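Local coordinates for protein carbohydrate deacetylase Agd3 (Neosartorya fumigata, PDB 6NWZ) that probably removes N-acetyl groups from the exopolysaccharide galactosaminogalactan and is required for Aspergillus fumigatus biofilm formation, at residues 81-85 and 94-98; 486-490 and 597-602; 490-496 and 539-545. All coordinates share one frame; numbering follows the deposited sequence.

Interaction 1: residues 81-85 and 94-98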
ATOM      1  N   ALA A  81      20.241   3.925 -16.105  1.00 43.34           N
ATOM      2  CA  ALA A  81      20.661   3.748 -17.497  1.00 42.37           C
ATOM      3  C   ALA A  81      21.884   4.593 -17.848  1.00 47.70           C
ATOM      4  O   ALA A  81      22.074   4.968 -19.009  1.00 42.85           O
ATOM      5  CB  ALA A  81      19.510   4.048 -18.464  1.00 27.77           C
ATOM      6  N   GLU A  82      22.722   4.897 -16.853  1.00 50.33           N
ATOM      7  CA  GLU A  82      23.936   5.693 -17.035  1.00 52.26           C
ATOM      8  C   GLU A  82      23.668   7.035 -17.713  1.00 52.14           C
ATOM      9  O   GLU A  82      24.578   7.601 -18.329  1.00 51.21           O
ATOM     10  CB  GLU A  82      24.994   4.924 -17.837  1.00 38.14           C
ATOM     11  CG  GLU A  82      25.650   3.783 -17.097  1.00 31.82           C
ATOM     12  CD  GLU A  82      26.488   2.908 -18.011  1.00 40.36           C
ATOM     13  OE1 GLU A  82      25.912   2.240 -18.895  1.00 50.85           O
ATOM     14  OE2 GLU A  82      27.725   2.886 -17.849  1.00 47.12           O
ATOM     15  N   VAL A  83      22.447   7.563 -17.583  1.00 42.68           N
ATOM     16  CA  VAL A  83      21.938   8.701 -18.353  1.00 37.31           C
ATOM     17  C   VAL A  83      22.557   8.729 -19.747  1.00 42.67           C
ATOM     18  O   VAL A  83      23.191   9.712 -20.152  1.00 45.64           O
ATOM     19  CB  VAL A  83      22.140  10.039 -17.610  1.00 44.90           C
ATOM     20  CG1 VAL A  83      21.231  10.089 -16.402  1.00 49.35           C
ATOM     21  CG2 VAL A  83      23.589  10.270 -17.188  1.00 44.01           C
ATOM     22  N   SER A  84      22.351   7.649 -20.497  1.00 42.42           N
ATOM     23  CA  SER A  84      23.004   7.437 -21.780  1.00 33.78           C
ATOM     24  C   SER A  84      22.093   7.820 -22.938  1.00 47.86           C
ATOM     25  O   SER A  84      20.902   7.491 -22.948  1.00 51.22           O
ATOM     26  CB  SER A  84      23.434   5.978 -21.931  1.00 40.45           C
ATOM     27  OG  SER A  84      23.965   5.752 -23.222  1.00 58.82           O
ATOM     28  N   TYR A  85      22.668   8.507 -23.920  1.00 43.10           N
ATOM     29  CA  TYR A  85      21.975   8.879 -25.143  1.00 39.15           C
ATOM     30  C   TYR A  85      22.777   8.401 -26.345  1.00 46.02           C
ATOM     31  O   TYR A  85      23.980   8.143 -26.251  1.00 49.70           O
ATOM     32  CB  TYR A  85      21.773  10.393 -25.250  1.00 46.60           C
ATOM     33  CG  TYR A  85      20.891  11.012 -24.193  1.00 50.20           C
ATOM     34  CD1 TYR A  85      21.400  11.359 -22.947  1.00 45.78           C
ATOM     35  CD2 TYR A  85      19.559  11.289 -24.458  1.00 55.63           C
ATOM     36  CE1 TYR A  85      20.597  11.946 -21.987  1.00 52.72           C
ATOM     37  CE2 TYR A  85      18.749  11.874 -23.508  1.00 57.14           C
ATOM     38  CZ  TYR A  85      19.269  12.201 -22.276  1.00 59.82           C
ATOM     39  OH  TYR A  85      18.453  12.784 -21.335  1.00 48.29           O
ATOM     40  N   GLN A  94      26.560   7.120 -25.394  1.00 42.27           N
ATOM     41  CA  GLN A  94      27.454   7.597 -24.348  1.00 37.43           C
ATOM     42  C   GLN A  94      26.625   8.186 -23.219  1.00 39.69           C
ATOM     43  O   GLN A  94      25.478   8.592 -23.413  1.00 51.79           O
ATOM     44  CB  GLN A  94      28.437   8.660 -24.857  1.00 39.36           C
ATOM     45  CG  GLN A  94      29.415   8.196 -25.922  1.00 59.71           C
ATOM     46  CD  GLN A  94      30.423   7.196 -25.406  1.00 69.12           C
ATOM     47  OE1 GLN A  94      30.576   7.010 -24.198  1.00 78.75           O
ATOM     48  NE2 GLN A  94      31.120   6.540 -26.326  1.00 67.32           N
ATOM     49  N   SER A  95      27.227   8.240 -22.035  1.00 41.57           N
ATOM     50  CA  SER A  95      26.587   8.900 -20.907  1.00 35.35           C
ATOM     51  C   SER A  95      26.541  10.406 -21.128  1.00 43.91           C
ATOM     52  O   SER A  95      27.503  11.009 -21.610  1.00 43.45           O
ATOM     53  CB  SER A  95      27.337   8.588 -19.615  1.00 36.95           C
ATOM     54  OG  SER A  95      26.866   9.393 -18.548  1.00 40.31           O
ATOM     55  N   ALA A  96      25.412  11.021 -20.768  1.00 37.44           N
ATOM     56  CA  ALA A  96      25.302  12.471 -20.880  1.00 43.68           C
ATOM     57  C   ALA A  96      26.139  13.198 -19.830  1.00 55.68           C
ATOM     58  O   ALA A  96      26.367  14.405 -19.968  1.00 55.56           O
ATOM     59  CB  ALA A  96      23.840  12.903 -20.783  1.00 48.88           C
ATOM     60  N   LEU A  97      26.593  12.497 -18.792  1.00 45.55           N
ATOM     61  CA  LEU A  97      27.549  13.051 -17.844  1.00 46.05           C
ATOM     62  C   LEU A  97      28.967  12.809 -18.346  1.00 47.24           C
ATOM     63  O   LEU A  97      29.299  11.708 -18.799  1.00 41.44           O
ATOM     64  CB  LEU A  97      27.367  12.428 -16.457  1.00 44.79           C
ATOM     65  CG  LEU A  97      26.107  12.791 -15.662  1.00 52.70           C
ATOM     66  CD1 LEU A  97      26.081  12.068 -14.323  1.00 45.27           C
ATOM     67  CD2 LEU A  97      26.009  14.289 -15.446  1.00 51.71           C
ATOM     68  N   THR A  98      29.799  13.847 -18.263  1.00 42.45           N
ATOM     69  CA  THR A  98      31.150  13.783 -18.800  1.00 42.43           C
ATOM     70  C   THR A  98      32.016  12.836 -17.972  1.00 50.89           C
ATOM     71  O   THR A  98      31.658  12.412 -16.867  1.00 50.72           O
ATOM     72  CB  THR A  98      31.790  15.175 -18.837  1.00 46.90           C
ATOM     73  OG1 THR A  98      32.318  15.501 -17.545  1.00 59.51           O
ATOM     74  CG2 THR A  98      30.766  16.230 -19.238  1.00 46.28           C
TER
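S95 OG is gripped by three groups. It donates to the carbonyl of E82, with OG and E82 O 2.9 Å apart. It also accepts from L97 N two residues on, at 3.1 Å from S95 OG, which makes an ST turn. W102 NE1 from the following helix is a further partner. With OG anti to the backbone N (chi1 170°), the hydroxyl lies beside the S95 carbonyl carbon and can meet the L97 amide. The backbones pair as an antiparallel beta hairpin of strands 84-86 and 93-95, in the carbohydrate-binding family region. S84 and S95 form a non-hydrogen-bonded pair, and Y85 and Q94 form a hydrogen-bonded one. In the latter, Y85 N lies 2.9 Å from Q94 O and Q94 N lies 2.9 Å from Y85 O. Past the two bridges, A96 N donates to V83 O at 2.7 Å. A96 CB meets the edge of the Y85 ring, 3.6 Å from CE1. The Y85 hydroxyl is bonded to V56 O, and K32 makes a cation-pi contact with the ring. V83 CG2 packs against L97 CG at 3.9 Å, and both side chains rest on I30 of strand 22-31.

Interaction 2: residues 486-490 and 597-602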
ATOM      1  N   MET A 486     -12.838  17.366   4.233  1.00 54.49           N
ATOM      2  CA  MET A 486     -13.026  15.934   4.419  1.00 58.54           C
ATOM      3  C   MET A 486     -11.845  15.170   3.832  1.00 53.64           C
ATOM      4  O   MET A 486     -11.416  15.441   2.706  1.00 47.83           O
ATOM      5  CB  MET A 486     -14.330  15.474   3.769  1.00 57.79           C
ATOM      6  CG  MET A 486     -14.835  14.129   4.278  1.00 49.23           C
ATOM      7  SD  MET A 486     -15.517  14.206   5.948  1.00 49.87           S
ATOM      8  CE  MET A 486     -16.866  15.357   5.710  1.00 55.48           C
ATOM      9  N   GLN A 487     -11.321  14.215   4.598  1.00 59.07           N
ATOM     10  CA  GLN A 487     -10.151  13.445   4.190  1.00 55.76           C
ATOM     11  C   GLN A 487     -10.603  12.162   3.500  1.00 51.33           C
ATOM     12  O   GLN A 487     -11.281  11.327   4.110  1.00 50.19           O
ATOM     13  CB  GLN A 487      -9.264  13.131   5.395  1.00 46.08           C
ATOM     14  CG  GLN A 487      -7.968  12.412   5.044  1.00 45.87           C
ATOM     15  CD  GLN A 487      -7.148  12.038   6.267  1.00 52.29           C
ATOM     16  OE1 GLN A 487      -7.228  12.689   7.308  1.00 51.99           O
ATOM     17  NE2 GLN A 487      -6.356  10.978   6.145  1.00 54.52           N
ATOM     18  N   VAL A 488     -10.226  12.007   2.236  1.00 39.68           N
ATOM     19  CA  VAL A 488     -10.567  10.833   1.442  1.00 50.27           C
ATOM     20  C   VAL A 488      -9.330   9.948   1.362  1.00 50.02           C
ATOM     21  O   VAL A 488      -8.358  10.280   0.675  1.00 53.45           O
ATOM     22  CB  VAL A 488     -11.070  11.217   0.045  1.00 45.80           C
ATOM     23  CG1 VAL A 488     -11.391   9.966  -0.763  1.00 43.66           C
ATOM     24  CG2 VAL A 488     -12.291  12.112   0.153  1.00 41.35           C
ATOM     25  N   ASN A 489      -9.364   8.819   2.066  1.00 51.76           N
ATOM     26  CA  ASN A 489      -8.245   7.888   2.022  1.00 39.46           C
ATOM     27  C   ASN A 489      -8.418   6.914   0.860  1.00 37.17           C
ATOM     28  O   ASN A 489      -9.536   6.472   0.580  1.00 39.94           O
ATOM     29  CB  ASN A 489      -8.135   7.109   3.330  1.00 36.72           C
ATOM     30  CG  ASN A 489      -8.067   8.013   4.545  1.00 54.63           C
ATOM     31  OD1 ASN A 489      -7.027   8.601   4.841  1.00 55.68           O
ATOM     32  ND2 ASN A 489      -9.182   8.124   5.260  1.00 60.14           N
ATOM     33  N   PRO A 490      -7.330   6.569   0.178  1.00 32.90           N
ATOM     34  CA  PRO A 490      -7.436   5.687  -0.989  1.00 37.07           C
ATOM     35  C   PRO A 490      -7.822   4.264  -0.609  1.00 33.43           C
ATOM     36  O   PRO A 490      -7.621   3.810   0.521  1.00 40.29           O
ATOM     37  CB  PRO A 490      -6.029   5.734  -1.596  1.00 36.40           C
ATOM     38  CG  PRO A 490      -5.138   6.116  -0.453  1.00 29.88           C
ATOM     39  CD  PRO A 490      -5.951   7.036   0.404  1.00 31.16           C
ATOM     40  N   MET A 597      -5.976   3.959  10.199  1.00 46.12           N
ATOM     41  CA  MET A 597      -5.420   4.111   8.861  1.00 39.22           C
ATOM     42  C   MET A 597      -5.522   5.552   8.387  1.00 43.67           C
ATOM     43  O   MET A 597      -4.579   6.086   7.791  1.00 46.16           O
ATOM     44  CB  MET A 597      -6.129   3.164   7.896  1.00 28.59           C
ATOM     45  CG  MET A 597      -5.896   3.470   6.434  1.00 27.82           C
ATOM     46  SD  MET A 597      -7.189   4.503   5.723  1.00 41.72           S
ATOM     47  CE  MET A 597      -7.297   3.769   4.087  1.00 56.94           C
ATOM     48  N   SER A 598      -6.659   6.203   8.650  1.00 44.06           N
ATOM     49  CA  SER A 598      -6.802   7.608   8.287  1.00 46.24           C
ATOM     50  C   SER A 598      -5.834   8.486   9.070  1.00 43.60           C
ATOM     51  O   SER A 598      -5.335   9.485   8.539  1.00 41.40           O
ATOM     52  CB  SER A 598      -8.243   8.068   8.515  1.00 34.32           C
ATOM     53  OG  SER A 598      -8.396   9.431   8.155  1.00 49.67           O
ATOM     54  N   GLU A 599      -5.551   8.125  10.324  1.00 43.07           N
ATOM     55  CA  GLU A 599      -4.611   8.892  11.134  1.00 38.65           C
ATOM     56  C   GLU A 599      -3.204   8.840  10.548  1.00 39.22           C
ATOM     57  O   GLU A 599      -2.541   9.875  10.412  1.00 49.07           O
ATOM     58  CB  GLU A 599      -4.622   8.366  12.573  1.00 38.67           C
ATOM     59  CG  GLU A 599      -3.526   8.917  13.476  1.00 36.94           C
ATOM     60  CD  GLU A 599      -3.704  10.388  13.791  1.00 53.90           C
ATOM     61  OE1 GLU A 599      -4.797  10.930  13.521  1.00 52.12           O
ATOM     62  OE2 GLU A 599      -2.747  11.003  14.309  1.00 52.31           O
ATOM     63  N   ASN A 600      -2.728   7.643  10.195  1.00 36.48           N
ATOM     64  CA  ASN A 600      -1.379   7.520   9.647  1.00 36.86           C
ATOM     65  C   ASN A 600      -1.259   8.212   8.293  1.00 47.86           C
ATOM     66  O   ASN A 600      -0.204   8.769   7.968  1.00 60.48           O
ATOM     67  CB  ASN A 600      -0.982   6.049   9.530  1.00 30.83           C
ATOM     68  CG  ASN A 600      -0.979   5.338  10.866  1.00 32.37           C
ATOM     69  OD1 ASN A 600      -1.146   5.961  11.915  1.00 40.50           O
ATOM     70  ND2 ASN A 600      -0.779   4.024  10.835  1.00 33.86           N
ATOM     71  N   PHE A 601      -2.321   8.177   7.482  1.00 53.69           N
ATOM     72  CA  PHE A 601      -2.307   8.915   6.224  1.00 48.90           C
ATOM     73  C   PHE A 601      -2.182  10.413   6.470  1.00 46.23           C
ATOM     74  O   PHE A 601      -1.502  11.122   5.718  1.00 39.20           O
ATOM     75  CB  PHE A 601      -3.567   8.611   5.414  1.00 41.23           C
ATOM     76  CG  PHE A 601      -3.378   7.551   4.369  1.00 36.03           C
ATOM     77  CD1 PHE A 601      -2.613   7.799   3.242  1.00 31.11           C
ATOM     78  CD2 PHE A 601      -3.981   6.310   4.505  1.00 35.90           C
ATOM     79  CE1 PHE A 601      -2.444   6.823   2.271  1.00 36.03           C
ATOM     80  CE2 PHE A 601      -3.819   5.331   3.539  1.00 28.59           C
ATOM     81  CZ  PHE A 601      -3.048   5.588   2.421  1.00 34.77           C
ATOM     82  N   LEU A 602      -2.830  10.914   7.524  1.00 43.64           N
ATOM     83  CA  LEU A 602      -2.711  12.329   7.857  1.00 41.79           C
ATOM     84  C   LEU A 602      -1.325  12.652   8.400  1.00 47.82           C
ATOM     85  O   LEU A 602      -0.716  13.654   8.007  1.00 54.63           O
ATOM     86  CB  LEU A 602      -3.786  12.723   8.866  1.00 39.62           C
ATOM     87  CG  LEU A 602      -3.913  14.220   9.135  1.00 51.75           C
ATOM     88  CD1 LEU A 602      -4.409  14.954   7.898  1.00 42.88           C
ATOM     89  CD2 LEU A 602      -4.845  14.449  10.301  1.00 43.52           C
TER
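Strand 487-489 passes over helix 597-602 at 106°, with the axes 9.3 Å apart and N489 nearest to S598. Q487 and N489 alternate with V488, so both turn their side chains to the helix. Q487 reaches out in an extended chain, CG anti to the backbone N (chi1 -176°). Its NE2 donates to S598 O at 3.0 Å, meeting that carbonyl well to one side, at a C=O...N angle of 127°. S598 O thus takes two donors, since L602 N bonds to it in the regular helix pattern. A weak bond from Q487 NE2 to N489 OD1 ties the two amides together. Here helix 594-607 packs on the sheet of the deacetylase domain, S598 also touching N454 of strand 454-456. N489 ND2 bonds weakly to S598 OG at 3.3 Å; its stronger partner is C455 O. The bent M597 chain brings CE to 3.5 Å from N489 CB. On the other side of S598, L602 CD1 sits 3.7 Å from Q487 OE1. At the break in strand 487-492, P490 CD lies over one face of the F601 ring, a CH-pi contact at 4.1 Å from CD to the ring centroid.

Interaction 3: residues 490-496 and 539-545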
ATOM      1  N   PRO A 490      -7.330   6.569   0.178  1.00 32.90           N
ATOM      2  CA  PRO A 490      -7.436   5.687  -0.989  1.00 37.07           C
ATOM      3  C   PRO A 490      -7.822   4.264  -0.609  1.00 33.43           C
ATOM      4  O   PRO A 490      -7.621   3.810   0.521  1.00 40.29           O
ATOM      5  CB  PRO A 490      -6.029   5.734  -1.596  1.00 36.40           C
ATOM      6  CG  PRO A 490      -5.138   6.116  -0.453  1.00 29.88           C
ATOM      7  CD  PRO A 490      -5.951   7.036   0.404  1.00 31.16           C
ATOM      8  N   ARG A 491      -8.393   3.561  -1.590  1.00 35.61           N
ATOM      9  CA  ARG A 491      -8.782   2.164  -1.439  1.00 46.71           C
ATOM     10  C   ARG A 491      -8.748   1.483  -2.799  1.00 39.79           C
ATOM     11  O   ARG A 491      -9.216   2.040  -3.795  1.00 40.80           O
ATOM     12  CB  ARG A 491     -10.182   2.010  -0.828  1.00 38.95           C
ATOM     13  CG  ARG A 491     -10.547   0.568  -0.457  1.00 35.95           C
ATOM     14  CD  ARG A 491     -11.788   0.483   0.441  1.00 27.50           C
ATOM     15  NE  ARG A 491     -13.030   0.691  -0.299  1.00 40.83           N
ATOM     16  CZ  ARG A 491     -14.245   0.427   0.178  1.00 50.78           C
ATOM     17  NH1 ARG A 491     -15.313   0.649  -0.576  1.00 47.63           N
ATOM     18  NH2 ARG A 491     -14.398  -0.063   1.404  1.00 35.27           N
ATOM     19  N   TRP A 492      -8.211   0.270  -2.821  1.00 31.08           N
ATOM     20  CA  TRP A 492      -8.107  -0.522  -4.034  1.00 28.39           C
ATOM     21  C   TRP A 492      -9.376  -1.333  -4.277  1.00 37.79           C
ATOM     22  O   TRP A 492     -10.035  -1.798  -3.343  1.00 25.91           O
ATOM     23  CB  TRP A 492      -6.909  -1.470  -3.953  1.00 27.32           C
ATOM     24  CG  TRP A 492      -5.580  -0.778  -3.852  1.00 41.30           C
ATOM     25  CD1 TRP A 492      -4.705  -0.829  -2.804  1.00 34.02           C
ATOM     26  CD2 TRP A 492      -4.976   0.067  -4.838  1.00 40.48           C
ATOM     27  NE1 TRP A 492      -3.592  -0.070  -3.079  1.00 31.71           N
ATOM     28  CE2 TRP A 492      -3.734   0.490  -4.322  1.00 35.59           C
ATOM     29  CE3 TRP A 492      -5.364   0.505  -6.109  1.00 34.91           C
ATOM     30  CZ2 TRP A 492      -2.879   1.331  -5.030  1.00 28.55           C
ATOM     31  CZ3 TRP A 492      -4.512   1.340  -6.810  1.00 29.45           C
ATOM     32  CH2 TRP A 492      -3.286   1.744  -6.268  1.00 27.26           C
ATOM     33  N   ALA A 493      -9.705  -1.503  -5.553  1.00 44.94           N
ATOM     34  CA  ALA A 493     -10.760  -2.406  -5.983  1.00 35.17           C
ATOM     35  C   ALA A 493     -10.140  -3.681  -6.534  1.00 33.76           C
ATOM     36  O   ALA A 493      -9.010  -3.679  -7.030  1.00 47.38           O
ATOM     37  CB  ALA A 493     -11.649  -1.756  -7.045  1.00 28.85           C
ATOM     38  N   THR A 494     -10.884  -4.776  -6.436  1.00 44.56           N
ATOM     39  CA  THR A 494     -10.411  -6.078  -6.877  1.00 37.60           C
ATOM     40  C   THR A 494     -11.414  -6.675  -7.853  1.00 43.06           C
ATOM     41  O   THR A 494     -12.543  -6.195  -7.993  1.00 51.19           O
ATOM     42  CB  THR A 494     -10.199  -7.029  -5.691  1.00 32.65           C
ATOM     43  OG1 THR A 494     -11.460  -7.284  -5.058  1.00 48.68           O
ATOM     44  CG2 THR A 494      -9.256  -6.407  -4.677  1.00 26.30           C
ATOM     45  N   ARG A 495     -10.987  -7.741  -8.530  1.00 34.02           N
ATOM     46  CA  ARG A 495     -11.865  -8.511  -9.402  1.00 41.54           C
ATOM     47  C   ARG A 495     -12.800  -9.434  -8.630  1.00 51.55           C
ATOM     48  O   ARG A 495     -13.562 -10.186  -9.253  1.00 52.89           O
ATOM     49  CB  ARG A 495     -11.030  -9.317 -10.402  1.00 40.21           C
ATOM     50  CG  ARG A 495     -10.306  -8.442 -11.413  1.00 37.47           C
ATOM     51  CD  ARG A 495      -9.147  -9.164 -12.072  1.00 47.92           C
ATOM     52  NE  ARG A 495      -8.373  -8.267 -12.926  1.00 42.01           N
ATOM     53  CZ  ARG A 495      -7.379  -7.497 -12.496  1.00 42.79           C
ATOM     54  NH1 ARG A 495      -7.026  -7.514 -11.216  1.00 45.11           N
ATOM     55  NH2 ARG A 495      -6.732  -6.711 -13.345  1.00 50.00           N
ATOM     56  N   ILE A 496     -12.750  -9.407  -7.298  1.00 41.45           N
ATOM     57  CA  ILE A 496     -13.779 -10.021  -6.470  1.00 32.37           C
ATOM     58  C   ILE A 496     -14.916  -9.012  -6.374  1.00 35.52           C
ATOM     59  O   ILE A 496     -14.891  -8.111  -5.528  1.00 47.75           O
ATOM     60  CB  ILE A 496     -13.239 -10.407  -5.081  1.00 26.85           C
ATOM     61  CG1 ILE A 496     -11.946 -11.214  -5.214  1.00 28.36           C
ATOM     62  CG2 ILE A 496     -14.277 -11.193  -4.306  1.00 25.25           C
ATOM     63  CD1 ILE A 496     -12.097 -12.497  -6.003  1.00 24.59           C
ATOM     64  N   ARG A 539       2.182   0.924  -0.368  1.00 28.28           N
ATOM     65  CA  ARG A 539       0.900   1.611  -0.429  1.00 32.35           C
ATOM     66  C   ARG A 539       0.008   1.098   0.698  1.00 36.39           C
ATOM     67  O   ARG A 539      -0.356  -0.083   0.722  1.00 35.03           O
ATOM     68  CB  ARG A 539       0.248   1.393  -1.793  1.00 34.82           C
ATOM     69  CG  ARG A 539       1.100   1.876  -2.964  1.00 31.86           C
ATOM     70  CD  ARG A 539       1.101   3.393  -3.068  1.00 29.16           C
ATOM     71  NE  ARG A 539      -0.189   3.885  -3.537  1.00 52.72           N
ATOM     72  CZ  ARG A 539      -0.449   4.225  -4.796  1.00 52.63           C
ATOM     73  NH1 ARG A 539       0.502   4.147  -5.720  1.00 30.61           N
ATOM     74  NH2 ARG A 539      -1.662   4.651  -5.128  1.00 45.08           N
ATOM     75  N   HIS A 540      -0.332   1.982   1.636  1.00 31.50           N
ATOM     76  CA  HIS A 540      -1.137   1.629   2.799  1.00 27.24           C
ATOM     77  C   HIS A 540      -2.637   1.645   2.523  1.00 32.50           C
ATOM     78  O   HIS A 540      -3.421   1.551   3.476  1.00 35.71           O
ATOM     79  CB  HIS A 540      -0.822   2.573   3.962  1.00 38.05           C
ATOM     80  CG  HIS A 540       0.565   2.422   4.504  1.00 41.39           C
ATOM     81  ND1 HIS A 540       1.059   3.214   5.518  1.00 46.59           N
ATOM     82  CD2 HIS A 540       1.561   1.564   4.178  1.00 42.63           C
ATOM     83  CE1 HIS A 540       2.300   2.853   5.790  1.00 48.08           C
ATOM     84  NE2 HIS A 540       2.628   1.853   4.992  1.00 34.79           N
ATOM     85  N   ASP A 541      -3.051   1.767   1.262  1.00 40.52           N
ATOM     86  CA  ASP A 541      -4.470   1.778   0.936  1.00 36.49           C
ATOM     87  C   ASP A 541      -5.105   0.440   1.289  1.00 36.02           C
ATOM     88  O   ASP A 541      -4.484  -0.620   1.166  1.00 42.98           O
ATOM     89  CB  ASP A 541      -4.690   2.062  -0.554  1.00 43.76           C
ATOM     90  CG  ASP A 541      -3.671   3.025  -1.129  1.00 46.95           C
ATOM     91  OD1 ASP A 541      -2.685   3.343  -0.430  1.00 48.70           O
ATOM     92  OD2 ASP A 541      -3.858   3.462  -2.286  1.00 41.09           O
ATOM     93  N   GLY A 542      -6.359   0.494   1.732  1.00 38.28           N
ATOM     94  CA  GLY A 542      -7.117  -0.707   1.996  1.00 28.31           C
ATOM     95  C   GLY A 542      -7.694  -1.299   0.726  1.00 28.48           C
ATOM     96  O   GLY A 542      -7.457  -0.825  -0.386  1.00 30.37           O
ATOM     97  N   TYR A 543      -8.479  -2.361   0.905  1.00 26.53           N
ATOM     98  CA  TYR A 543      -9.044  -3.107  -0.211  1.00 25.42           C
ATOM     99  C   TYR A 543     -10.546  -3.273  -0.023  1.00 36.16           C
ATOM    100  O   TYR A 543     -11.031  -3.465   1.096  1.00 33.72           O
ATOM    101  CB  TYR A 543      -8.346  -4.474  -0.366  1.00 23.63           C
ATOM    102  CG  TYR A 543      -6.897  -4.340  -0.793  1.00 25.44           C
ATOM    103  CD1 TYR A 543      -5.903  -4.055   0.136  1.00 27.12           C
ATOM    104  CD2 TYR A 543      -6.525  -4.472  -2.129  1.00 25.72           C
ATOM    105  CE1 TYR A 543      -4.578  -3.913  -0.248  1.00 31.59           C
ATOM    106  CE2 TYR A 543      -5.197  -4.332  -2.522  1.00 21.88           C
ATOM    107  CZ  TYR A 543      -4.230  -4.052  -1.575  1.00 27.41           C
ATOM    108  OH  TYR A 543      -2.910  -3.910  -1.946  1.00 33.89           O
ATOM    109  N   MET A 544     -11.275  -3.199  -1.133  1.00 32.21           N
ATOM    110  CA  MET A 544     -12.731  -3.156  -1.134  1.00 25.86           C
ATOM    111  C   MET A 544     -13.307  -4.544  -1.390  1.00 34.92           C
ATOM    112  O   MET A 544     -13.005  -5.168  -2.415  1.00 37.39           O
ATOM    113  CB  MET A 544     -13.222  -2.178  -2.198  1.00 27.17           C
ATOM    114  CG  MET A 544     -14.721  -2.188  -2.400  1.00 44.57           C
ATOM    115  SD  MET A 544     -15.152  -1.731  -4.087  1.00 44.37           S
ATOM    116  CE  MET A 544     -14.507  -3.142  -4.982  1.00 62.46           C
ATOM    117  N   PHE A 545     -14.152  -5.013  -0.469  1.00 28.44           N
ATOM    118  CA  PHE A 545     -14.922  -6.239  -0.650  1.00 34.12           C
ATOM    119  C   PHE A 545     -16.344  -6.001  -0.153  1.00 43.65           C
ATOM    120  O   PHE A 545     -16.665  -4.943   0.397  1.00 39.84           O
ATOM    121  CB  PHE A 545     -14.279  -7.430   0.075  1.00 27.38           C
ATOM    122  CG  PHE A 545     -12.881  -7.744  -0.392  1.00 29.65           C
ATOM    123  CD1 PHE A 545     -12.669  -8.450  -1.567  1.00 27.95           C
ATOM    124  CD2 PHE A 545     -11.779  -7.327   0.339  1.00 24.90           C
ATOM    125  CE1 PHE A 545     -11.382  -8.737  -2.003  1.00 32.76           C
ATOM    126  CE2 PHE A 545     -10.491  -7.610  -0.090  1.00 28.87           C
ATOM    127  CZ  PHE A 545     -10.292  -8.317  -1.264  1.00 29.46           C
TER
HETATM  128  O   HOH W   1      -2.314  -1.464  -0.644  1.00 30.36           O
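W492 carries the tight part of this contact. Its side chain lies alongside Y543, both pointing the same way, and CD1 rests over one face of the Y543 ring, 3.5 Å from CZ. The two ring planes are 38° apart. D541 OD2, which accepts from N459 ND2, lies over one face of the indole, while W492 CZ2 covers a face of the R539 guanidinium, 3.5 Å from NH2. A water at the indole edge donates to R539 O and D541 O, and accepts from Y543 OH and, weakly, W492 NE1. The backbones pair in parallel, W492 N donating to G542 O at 2.8 Å and M544 N to W492 O at 2.9 Å. T494, I496 and F545 form a buried group, with T494 OG1 3.4 Å from F545 CE1. The looser, partly exposed side is A493 CB, 3.8 Å from M544 CE. On the sheet face opposite W492 and Y543, the R491 chain bends at chi3 (76°), laying its guanidinium against M544 CB and CG; NH2 bonds to Q253 OE1 and salt-bridges D255, a zinc ligand. Strand 542-546 lies between strands 487-492 and 252-257; H534 of helix 520-536 stacks on W492, and W573 of helix 569-584 borders Y543, T494, F545 and I496.

How the interactions relate
Interactions 2 and 3 adjoin one another in the deacetylase domain, with centres 14 Å apart. They share P490, and strand 487-492 serves both: its start meets helix 594-607 and its end pairs with strand 542-546. F601 joins them directly, its CZ 3.6 Å from D541 OD1. Interaction 3 is closer to the metal sites. The side chains of R491 and D255 are about 3 Å apart, and the side chain of W492 is about 4 Å from a bound zinc, whereas the side chain of P490, seen from interaction 2, is about 11 Å from one. Interaction 1 belongs to the carbohydrate-binding family region. Its centre is 40 Å from that of interaction 3, and their nearest atoms are about 22 Å apart.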